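Local coordinates for probable transcriptional regulator (Pseudomonas aeruginosa PAO1, PDB 2GEN), which probably binds operator DNA through a helix-turn-helix domain and regulates transcription, as a dimeric member of the TetR family, at residues E52-I63 with W101-V112. Sequence-based numbering, arbitrary orientation.
Sequences ERIHGELYLAGI and WARFILHSRGRV
His55 is clasped between two side chains of helix 99-114. The edge of Phe104 meets one face of its imidazole in an offset edge-to-face pair, planes at 70°, while the guanidinium of Arg111 lies on the opposite face. Phe104 is itself covered: CD2 of Leu58 sits 3.6 Å from the ring centroid, a CH-pi contact. Packing is also close at Gly62, one turn on from Leu58, where the indole face of Trp101 lies directly against the backbone, CE2 3.5 Å from Gly62 CA, and Ile105 CD1 abuts Gly62 C. The indole edge is anchored by Trp101 NE1, which donates to Leu58 O at 3.0 Å; this donor stands above the carbonyl plane, and Gly62 N takes the same oxygen from the other face. With CG of Tyr59 anti to the backbone N (chi1 -175°), its ring drops among Ile105, Ser108, Arg109 and Val112, CE1 3.4 Å from Ile105 O near the ring plane.

The margin is polar and partly solvent-exposed. Glu52 is exposed, but both of its carboxylate oxygens are held by Arg111, nearly coplanar and side-on: NH2 to OE1 at 2.6 Å and NE to OE2 at 3.0 Å, both on syn lone pairs. Asp26 pairs with Arg111 NH1. The looser side is bridged by water: one joins His55 NE2 to Ser108 OG, another Tyr59 OH to Arg109 NE; the guanidinium of Arg109 has its salt bridge with Glu113.

Segments 52-63 and 101-112 cross at -116°, coupling the start of helix 51-76, which follows the predicted helix-turn-helix, to the helical C-terminal body, the two-domain arrangement of TetR-family regulators.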
ATOM      1  N   GLU A  52      14.412  13.985  14.130  1.00 36.46           N
ATOM      2  CA  GLU A  52      12.980  13.666  14.091  1.00 36.55           C
ATOM      3  C   GLU A  52      12.119  14.747  13.414  1.00 36.39           C
ATOM      4  O   GLU A  52      11.178  14.425  12.670  1.00 36.83           O
ATOM      5  CB  GLU A  52      12.439  13.369  15.503  1.00 36.26           C
ATOM      6  CG  GLU A  52      11.122  12.586  15.504  1.00 37.55           C
ATOM      7  CD  GLU A  52      11.246  11.188  14.880  1.00 39.34           C
ATOM      8  OE1 GLU A  52      12.358  10.605  14.862  1.00 41.27           O
ATOM      9  OE2 GLU A  52      10.218  10.661  14.397  1.00 39.35           O
ATOM     10  N   ARG A  53      12.422  16.017  13.667  1.00 36.10           N
ATOM     11  CA  ARG A  53      11.670  17.084  13.012  1.00 35.55           C
ATOM     12  C   ARG A  53      11.993  17.123  11.509  1.00 34.89           C
ATOM     13  O   ARG A  53      11.093  17.253  10.684  1.00 34.19           O
ATOM     14  CB  ARG A  53      11.919  18.438  13.637  1.00 36.48           C
ATOM     15  CG  ARG A  53      10.738  19.360  13.378  1.00 39.11           C
ATOM     16  CD  ARG A  53      11.215  20.546  12.654  1.00 42.84           C
ATOM     17  NE  ARG A  53      10.126  21.387  12.163  1.00 44.49           N
ATOM     18  CZ  ARG A  53       9.483  22.285  12.903  1.00 45.52           C
ATOM     19  NH1 ARG A  53       9.772  22.419  14.195  1.00 46.26           N
ATOM     20  NH2 ARG A  53       8.526  23.021  12.360  1.00 46.27           N
ATOM     21  N   ILE A  54      13.276  16.990  11.185  1.00 32.83           N
ATOM     22  CA  ILE A  54      13.732  16.917   9.797  1.00 31.13           C
ATOM     23  C   ILE A  54      13.060  15.752   9.062  1.00 30.24           C
ATOM     24  O   ILE A  54      12.625  15.903   7.897  1.00 29.19           O
ATOM     25  CB  ILE A  54      15.267  16.821   9.705  1.00 31.48           C
ATOM     26  CG1 ILE A  54      15.901  18.154  10.132  1.00 32.67           C
ATOM     27  CG2 ILE A  54      15.706  16.483   8.294  1.00 31.53           C
ATOM     28  CD1 ILE A  54      17.450  18.146  10.217  1.00 31.37           C
ATOM     29  N   HIS A  55      12.982  14.608   9.734  1.00 28.01           N
ATOM     30  CA  HIS A  55      12.278  13.418   9.233  1.00 28.81           C
ATOM     31  C   HIS A  55      10.811  13.718   8.851  1.00 28.72           C
ATOM     32  O   HIS A  55      10.365  13.384   7.735  1.00 28.28           O
ATOM     33  CB  HIS A  55      12.367  12.315  10.290  1.00 28.68           C
ATOM     34  CG  HIS A  55      11.676  11.044   9.927  1.00 28.25           C
ATOM     35  ND1 HIS A  55      10.332  10.837  10.151  1.00 28.58           N
ATOM     36  CD2 HIS A  55      12.150   9.896   9.397  1.00 29.78           C
ATOM     37  CE1 HIS A  55      10.005   9.621   9.761  1.00 30.71           C
ATOM     38  NE2 HIS A  55      11.090   9.029   9.295  1.00 30.44           N
ATOM     39  N   GLY A  56      10.069  14.359   9.751  1.00 28.45           N
ATOM     40  CA  GLY A  56       8.674  14.738   9.469  1.00 27.77           C
ATOM     41  C   GLY A  56       8.551  15.807   8.381  1.00 28.39           C
ATOM     42  O   GLY A  56       7.627  15.763   7.555  1.00 27.98           O
ATOM     43  N   GLU A  57       9.470  16.769   8.355  1.00 28.00           N
ATOM     44  CA  GLU A  57       9.442  17.807   7.317  1.00 28.27           C
ATOM     45  C   GLU A  57       9.722  17.182   5.943  1.00 28.01           C
ATOM     46  O   GLU A  57       9.100  17.593   4.930  1.00 26.71           O
ATOM     47  CB  GLU A  57      10.418  18.952   7.608  1.00 29.55           C
ATOM     48  CG  GLU A  57      10.097  19.761   8.907  1.00 29.77           C
ATOM     49  CD  GLU A  57       8.939  20.742   8.765  1.00 34.97           C
ATOM     50  OE1 GLU A  57       8.270  20.793   7.691  1.00 34.17           O
ATOM     51  OE2 GLU A  57       8.669  21.477   9.742  1.00 34.72           O
ATOM     52  N   LEU A  58      10.630  16.205   5.906  1.00 26.14           N
ATOM     53  CA  LEU A  58      10.907  15.467   4.661  1.00 25.60           C
ATOM     54  C   LEU A  58       9.631  14.768   4.148  1.00 25.80           C
ATOM     55  O   LEU A  58       9.310  14.785   2.927  1.00 25.08           O
ATOM     56  CB  LEU A  58      12.056  14.463   4.868  1.00 25.25           C
ATOM     57  CG  LEU A  58      12.442  13.566   3.666  1.00 25.80           C
ATOM     58  CD1 LEU A  58      12.876  14.426   2.459  1.00 24.65           C
ATOM     59  CD2 LEU A  58      13.518  12.522   4.030  1.00 24.61           C
ATOM     60  N   TYR A  59       8.898  14.165   5.083  1.00 25.08           N
ATOM     61  CA  TYR A  59       7.636  13.499   4.761  1.00 24.81           C
ATOM     62  C   TYR A  59       6.642  14.507   4.192  1.00 25.20           C
ATOM     63  O   TYR A  59       6.071  14.311   3.084  1.00 25.35           O
ATOM     64  CB  TYR A  59       7.039  12.786   5.993  1.00 25.22           C
ATOM     65  CG  TYR A  59       5.814  12.000   5.627  1.00 24.50           C
ATOM     66  CD1 TYR A  59       5.914  10.688   5.167  1.00 24.89           C
ATOM     67  CD2 TYR A  59       4.551  12.590   5.699  1.00 26.58           C
ATOM     68  CE1 TYR A  59       4.742   9.973   4.794  1.00 26.01           C
ATOM     69  CE2 TYR A  59       3.408  11.898   5.337  1.00 26.12           C
ATOM     70  CZ  TYR A  59       3.497  10.617   4.890  1.00 27.39           C
ATOM     71  OH  TYR A  59       2.328   9.986   4.504  1.00 29.15           O
ATOM     72  N   LEU A  60       6.416  15.584   4.936  1.00 24.92           N
ATOM     73  CA  LEU A  60       5.413  16.577   4.523  1.00 24.88           C
ATOM     74  C   LEU A  60       5.769  17.239   3.188  1.00 24.93           C
ATOM     75  O   LEU A  60       4.878  17.522   2.367  1.00 24.09           O
ATOM     76  CB  LEU A  60       5.224  17.646   5.594  1.00 25.75           C
ATOM     77  CG  LEU A  60       4.680  17.173   6.952  1.00 27.13           C
ATOM     78  CD1 LEU A  60       4.670  18.371   7.907  1.00 28.26           C
ATOM     79  CD2 LEU A  60       3.271  16.586   6.846  1.00 25.23           C
ATOM     80  N   ALA A  61       7.056  17.515   2.979  1.00 23.84           N
ATOM     81  CA  ALA A  61       7.495  18.079   1.685  1.00 24.49           C
ATOM     82  C   ALA A  61       7.227  17.131   0.522  1.00 23.74           C
ATOM     83  O   ALA A  61       6.876  17.594  -0.581  1.00 23.95           O
ATOM     84  CB  ALA A  61       8.953  18.444   1.725  1.00 24.07           C
ATOM     85  N   GLY A  62       7.397  15.830   0.755  1.00 23.23           N
ATOM     86  CA  GLY A  62       7.177  14.829  -0.284  1.00 23.93           C
ATOM     87  C   GLY A  62       5.721  14.739  -0.689  1.00 24.09           C
ATOM     88  O   GLY A  62       5.401  14.791  -1.877  1.00 22.70           O
ATOM     89  N   ILE A  63       4.812  14.598   0.278  1.00 24.23           N
ATOM     90  CA  ILE A  63       3.391  14.655  -0.081  1.00 23.94           C
ATOM     91  C   ILE A  63       3.012  16.023  -0.660  1.00 23.64           C
ATOM     92  O   ILE A  63       2.170  16.102  -1.566  1.00 22.83           O
ATOM     93  CB  ILE A  63       2.427  14.172   1.060  1.00 24.85           C
ATOM     94  CG1 ILE A  63       2.523  15.091   2.296  1.00 24.19           C
ATOM     95  CG2 ILE A  63       2.736  12.718   1.410  1.00 23.77           C
ATOM     96  CD1 ILE A  63       1.409  14.818   3.355  1.00 26.56           C
ATOM     97  N   TRP A 101      12.801   9.116  -2.300  1.00 23.89           N
ATOM     98  CA  TRP A 101      11.777   9.869  -1.603  1.00 23.34           C
ATOM     99  C   TRP A 101      10.459   9.093  -1.560  1.00 23.50           C
ATOM    100  O   TRP A 101       9.790   9.051  -0.522  1.00 24.04           O
ATOM    101  CB  TRP A 101      11.594  11.234  -2.260  1.00 23.57           C
ATOM    102  CG  TRP A 101      11.161  12.322  -1.348  1.00 21.97           C
ATOM    103  CD1 TRP A 101      10.654  12.203  -0.078  1.00 24.24           C
ATOM    104  CD2 TRP A 101      11.157  13.714  -1.657  1.00 23.69           C
ATOM    105  NE1 TRP A 101      10.363  13.450   0.424  1.00 23.19           N
ATOM    106  CE2 TRP A 101      10.664  14.399  -0.518  1.00 22.54           C
ATOM    107  CE3 TRP A 101      11.547  14.462  -2.786  1.00 24.18           C
ATOM    108  CZ2 TRP A 101      10.552  15.785  -0.464  1.00 22.97           C
ATOM    109  CZ3 TRP A 101      11.439  15.857  -2.744  1.00 24.99           C
ATOM    110  CH2 TRP A 101      10.932  16.513  -1.578  1.00 24.90           C
ATOM    111  N   ALA A 102      10.077   8.451  -2.670  1.00 23.66           N
ATOM    112  CA  ALA A 102       8.832   7.632  -2.671  1.00 23.78           C
ATOM    113  C   ALA A 102       8.923   6.503  -1.632  1.00 24.97           C
ATOM    114  O   ALA A 102       7.982   6.274  -0.853  1.00 24.94           O
ATOM    115  CB  ALA A 102       8.555   7.042  -4.073  1.00 23.39           C
ATOM    116  N   ARG A 103      10.052   5.787  -1.634  1.00 25.61           N
ATOM    117  CA  ARG A 103      10.258   4.702  -0.668  1.00 27.35           C
ATOM    118  C   ARG A 103      10.097   5.237   0.750  1.00 26.77           C
ATOM    119  O   ARG A 103       9.418   4.630   1.584  1.00 27.45           O
ATOM    120  CB  ARG A 103      11.637   4.095  -0.867  1.00 27.80           C
ATOM    121  CG  ARG A 103      11.714   2.671  -0.445  1.00 33.47           C
ATOM    122  CD  ARG A 103      13.106   2.128  -0.778  1.00 35.01           C
ATOM    123  NE  ARG A 103      13.188   1.765  -2.190  1.00 33.56           N
ATOM    124  CZ  ARG A 103      13.848   2.440  -3.120  1.00 35.67           C
ATOM    125  NH1 ARG A 103      14.508   3.539  -2.802  1.00 40.79           N
ATOM    126  NH2 ARG A 103      13.839   2.010  -4.384  1.00 38.52           N
ATOM    127  N   PHE A 104      10.705   6.395   1.006  1.00 27.25           N
ATOM    128  CA  PHE A 104      10.693   6.994   2.334  1.00 26.94           C
ATOM    129  C   PHE A 104       9.253   7.286   2.744  1.00 28.03           C
ATOM    130  O   PHE A 104       8.824   6.911   3.843  1.00 28.73           O
ATOM    131  CB  PHE A 104      11.525   8.281   2.358  1.00 26.97           C
ATOM    132  CG  PHE A 104      11.419   9.040   3.647  1.00 26.73           C
ATOM    133  CD1 PHE A 104      12.215   8.674   4.759  1.00 27.81           C
ATOM    134  CD2 PHE A 104      10.554  10.128   3.764  1.00 25.22           C
ATOM    135  CE1 PHE A 104      12.113   9.362   5.959  1.00 26.32           C
ATOM    136  CE2 PHE A 104      10.445  10.847   4.966  1.00 28.48           C
ATOM    137  CZ  PHE A 104      11.249  10.447   6.080  1.00 28.09           C
ATOM    138  N   ILE A 105       8.484   7.917   1.854  1.00 27.27           N
ATOM    139  CA  ILE A 105       7.097   8.259   2.145  1.00 29.41           C
ATOM    140  C   ILE A 105       6.264   7.002   2.444  1.00 29.84           C
ATOM    141  O   ILE A 105       5.465   7.004   3.361  1.00 30.39           O
ATOM    142  CB  ILE A 105       6.432   9.047   0.968  1.00 28.90           C
ATOM    143  CG1 ILE A 105       6.990  10.469   0.906  1.00 30.99           C
ATOM    144  CG2 ILE A 105       4.889   9.106   1.146  1.00 30.01           C
ATOM    145  CD1 ILE A 105       6.551  11.207  -0.326  1.00 32.66           C
ATOM    146  N   LEU A 106       6.466   5.941   1.661  1.00 31.41           N
ATOM    147  CA  LEU A 106       5.690   4.713   1.787  1.00 33.38           C
ATOM    148  C   LEU A 106       5.965   3.996   3.100  1.00 35.16           C
ATOM    149  O   LEU A 106       5.152   3.170   3.532  1.00 36.23           O
ATOM    150  CB  LEU A 106       5.943   3.775   0.590  1.00 33.74           C
ATOM    151  CG  LEU A 106       5.370   4.213  -0.751  1.00 34.68           C
ATOM    152  CD1 LEU A 106       5.697   3.153  -1.789  1.00 37.66           C
ATOM    153  CD2 LEU A 106       3.862   4.450  -0.645  1.00 35.93           C
ATOM    154  N   HIS A 107       7.089   4.301   3.748  1.00 36.13           N
ATOM    155  CA  HIS A 107       7.436   3.598   4.986  1.00 38.00           C
ATOM    156  C   HIS A 107       7.377   4.449   6.252  1.00 37.65           C
ATOM    157  O   HIS A 107       7.595   3.938   7.359  1.00 38.74           O
ATOM    158  CB  HIS A 107       8.780   2.899   4.825  1.00 38.61           C
ATOM    159  CG  HIS A 107       8.774   1.857   3.747  1.00 42.30           C
ATOM    160  ND1 HIS A 107       9.797   1.722   2.830  1.00 44.66           N
ATOM    161  CD2 HIS A 107       7.861   0.900   3.438  1.00 43.76           C
ATOM    162  CE1 HIS A 107       9.520   0.719   2.012  1.00 46.02           C
ATOM    163  NE2 HIS A 107       8.353   0.202   2.361  1.00 46.47           N
ATOM    164  N   SER A 108       7.034   5.729   6.107  1.00 36.67           N
ATOM    165  CA  SER A 108       7.209   6.683   7.209  1.00 35.98           C
ATOM    166  C   SER A 108       5.950   7.346   7.788  1.00 35.70           C
ATOM    167  O   SER A 108       6.051   8.130   8.734  1.00 35.68           O
ATOM    168  CB  SER A 108       8.203   7.775   6.799  1.00 35.93           C
ATOM    169  OG  SER A 108       9.453   7.205   6.457  1.00 35.14           O
ATOM    170  N   ARG A 109       4.777   7.076   7.223  1.00 35.48           N
ATOM    171  CA  ARG A 109       3.594   7.831   7.655  1.00 35.77           C
ATOM    172  C   ARG A 109       3.292   7.643   9.147  1.00 35.54           C
ATOM    173  O   ARG A 109       3.083   8.621   9.858  1.00 35.81           O
ATOM    174  CB  ARG A 109       2.360   7.479   6.831  1.00 35.13           C
ATOM    175  CG  ARG A 109       1.294   8.540   6.930  1.00 36.02           C
ATOM    176  CD  ARG A 109      -0.047   8.086   6.380  1.00 34.73           C
ATOM    177  NE  ARG A 109      -1.055   9.132   6.546  1.00 34.83           N
ATOM    178  CZ  ARG A 109      -1.724   9.355   7.674  1.00 38.99           C
ATOM    179  NH1 ARG A 109      -1.496   8.603   8.750  1.00 40.16           N
ATOM    180  NH2 ARG A 109      -2.619  10.333   7.744  1.00 38.35           N
ATOM    181  N   GLY A 110       3.282   6.390   9.599  1.00 36.53           N
ATOM    182  CA  GLY A 110       2.968   6.048  10.998  1.00 37.19           C
ATOM    183  C   GLY A 110       3.809   6.838  11.977  1.00 37.63           C
ATOM    184  O   GLY A 110       3.292   7.456  12.939  1.00 38.57           O
ATOM    185  N   ARG A 111       5.110   6.841  11.707  1.00 37.25           N
ATOM    186  CA  ARG A 111       6.071   7.559  12.516  1.00 36.68           C
ATOM    187  C   ARG A 111       5.765   9.060  12.582  1.00 36.38           C
ATOM    188  O   ARG A 111       5.772   9.649  13.651  1.00 35.78           O
ATOM    189  CB  ARG A 111       7.481   7.272  12.009  1.00 36.78           C
ATOM    190  CG  ARG A 111       8.574   7.890  12.858  1.00 37.60           C
ATOM    191  CD  ARG A 111       9.910   7.262  12.589  1.00 38.51           C
ATOM    192  NE  ARG A 111      10.995   8.017  13.219  1.00 40.95           N
ATOM    193  CZ  ARG A 111      12.207   7.519  13.445  1.00 41.60           C
ATOM    194  NH1 ARG A 111      12.476   6.269  13.107  1.00 42.52           N
ATOM    195  NH2 ARG A 111      13.146   8.270  14.014  1.00 42.63           N
ATOM    196  N   VAL A 112       5.457   9.680  11.438  1.00 35.31           N
ATOM    197  CA  VAL A 112       5.170  11.111  11.411  1.00 35.11           C
ATOM    198  C   VAL A 112       3.838  11.457  12.106  1.00 36.22           C
ATOM    199  O   VAL A 112       3.736  12.477  12.785  1.00 34.82           O
ATOM    200  CB  VAL A 112       5.141  11.649   9.943  1.00 34.21           C
ATOM    201  CG1 VAL A 112       4.736  13.146   9.907  1.00 34.18           C
ATOM    202  CG2 VAL A 112       6.473  11.434   9.310  1.00 33.37           C
TER
HETATM  203  O   HOH W   1      10.833   6.397   8.546  1.00 38.52           O
HETATM  204  O   HOH W   2      -0.209  11.200   4.149  1.00 30.84           O